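Local coordinates for rhino (PDB 5XYV), which probably helps specify germline piRNA clusters in Drosophila, its chromoshadow domain binding the N-terminal domain of Deadlock, at residues Val8-Asp13 and Val31-Cys36. Numbering follows the deposited sequence.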
# COMPACT_ATOMS: atom_id res chain seq x y z
N VAL B 8 13.02 13.96 -7.75
CA VAL B 8 13.72 13.17 -8.76
C VAL B 8 14.70 14.06 -9.50
O VAL B 8 15.70 13.58 -10.04
CB VAL B 8 12.74 12.48 -9.77
CG1 VAL B 8 11.88 11.45 -9.06
CG2 VAL B 8 11.86 13.50 -10.47
N ASN B 9 14.42 15.36 -9.51
CA ASN B 9 15.25 16.33 -10.21
C ASN B 9 16.67 16.46 -9.65
O ASN B 9 17.54 17.02 -10.32
CB ASN B 9 14.56 17.69 -10.21
CG ASN B 9 13.64 17.86 -11.39
OD1 ASN B 9 14.04 17.63 -12.53
ND2 ASN B 9 12.40 18.25 -11.13
N ARG B 10 16.91 15.95 -8.45
CA ARG B 10 18.27 15.88 -7.92
C ARG B 10 19.10 14.94 -8.77
O ARG B 10 20.33 14.98 -8.74
CB ARG B 10 18.28 15.41 -6.47
CG ARG B 10 17.60 16.34 -5.52
CD ARG B 10 17.71 15.84 -4.09
NE ARG B 10 18.20 16.91 -3.23
CZ ARG B 10 17.43 17.63 -2.42
NH1 ARG B 10 16.14 17.37 -2.33
NH2 ARG B 10 17.96 18.59 -1.68
N GLY B 11 18.40 14.08 -9.50
CA GLY B 11 19.05 13.06 -10.30
C GLY B 11 19.79 12.06 -9.44
O GLY B 11 20.72 11.42 -9.92
N LEU B 12 19.39 11.91 -8.18
CA LEU B 12 20.01 10.88 -7.32
C LEU B 12 19.18 9.62 -7.23
O LEU B 12 18.01 9.59 -7.61
CB LEU B 12 20.27 11.42 -5.92
CG LEU B 12 20.95 12.78 -5.80
CD1 LEU B 12 20.87 13.29 -4.36
CD2 LEU B 12 22.40 12.67 -6.25
N ASP B 13 19.79 8.56 -6.71
CA ASP B 13 19.10 7.29 -6.51
C ASP B 13 18.36 7.25 -5.18
O ASP B 13 18.88 7.70 -4.15
CB ASP B 13 20.09 6.14 -6.61
CG ASP B 13 20.50 5.84 -8.03
OD1 ASP B 13 19.71 6.15 -8.96
OD2 ASP B 13 21.60 5.29 -8.23
N VAL B 31 10.98 10.95 1.23
CA VAL B 31 12.07 10.07 0.84
C VAL B 31 13.43 10.71 1.04
O VAL B 31 13.56 11.93 1.13
CB VAL B 31 11.99 9.62 -0.67
CG1 VAL B 31 10.70 8.86 -0.95
CG2 VAL B 31 12.19 10.83 -1.63
N THR B 32 14.43 9.85 1.10
CA THR B 32 15.82 10.30 1.11
C THR B 32 16.53 9.74 -0.12
O THR B 32 16.12 8.73 -0.70
CB THR B 32 16.52 9.89 2.40
OG1 THR B 32 16.53 8.47 2.50
CG2 THR B 32 15.77 10.46 3.59
N TRP B 33 17.59 10.42 -0.54
CA TRP B 33 18.34 9.97 -1.71
C TRP B 33 19.73 9.55 -1.26
O TRP B 33 20.23 10.05 -0.26
CB TRP B 33 18.42 11.07 -2.76
CG TRP B 33 17.10 11.68 -3.05
CD1 TRP B 33 16.59 12.81 -2.51
CD2 TRP B 33 16.12 11.18 -3.96
NE1 TRP B 33 15.33 13.05 -3.02
CE2 TRP B 33 15.02 12.06 -3.92
CE3 TRP B 33 16.05 10.06 -4.80
CZ2 TRP B 33 13.87 11.86 -4.69
CZ3 TRP B 33 14.92 9.86 -5.56
CH2 TRP B 33 13.84 10.76 -5.51
N LYS B 34 20.36 8.66 -2.03
CA LYS B 34 21.72 8.24 -1.72
C LYS B 34 22.71 9.37 -1.91
O LYS B 34 22.73 10.02 -2.96
CB LYS B 34 22.12 7.04 -2.57
CG LYS B 34 21.36 5.77 -2.20
CD LYS B 34 21.72 4.61 -3.12
CE LYS B 34 20.93 3.37 -2.75
NZ LYS B 34 21.20 2.24 -3.69
N GLY B 35 23.53 9.61 -0.88
CA GLY B 35 24.58 10.60 -0.96
C GLY B 35 24.10 11.97 -0.52
O GLY B 35 24.89 12.92 -0.43
N CYS B 36 22.80 12.07 -0.24
CA CYS B 36 22.19 13.32 0.17
C CYS B 36 21.48 13.18 1.50
O CYS B 36 20.90 12.15 1.80
CB CYS B 36 21.21 13.80 -0.90
SG CYS B 36 20.30 15.31 -0.46
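W33 carries its indole from strand 26-33 into the curve of the incoming segment V8-D13, which meets it from CB to the far rim of the six-membered ring. Its CB packs against L12 CD1 at 3.7 Å. The first torsion (chi1 -49°) sets CG anti to the carbonyl carbon, beside the backbone N. R10 CD lies 3.6 Å from W33 CD1. NE1, the polar atom of the indole, is hydrogen-bonded to D40 OD1, which also forms a salt bridge with R10 NH1, and the guanidinium and indole planes stand 34° apart. On the six-membered ring, L12 O comes within 3.5 Å of CE3, while CZ2 and CH2 reach V8, the latter 4.1 Å from its CG1. V31 CG2 rests on one face of the indole, offset toward the rim. An alanine in place of W33 would probably open a gap between V8, R10 CD and the backbone of L12 and leave D40 OD1 without the indole N-H. L12 CD1 also bears on C36 CB, at 3.5 Å, C36 being the last residue of the type II turn that begins at W33. Within the turn, K34 N donates to D13 O (2.8 Å), nearly straight at 172°, and ties the two backbones together. A tryptophan thus pins the segment leading into strand 14-23 against its antiparallel neighbour 26-33, at the surface of the small three-stranded sheet of the chromoshadow fold.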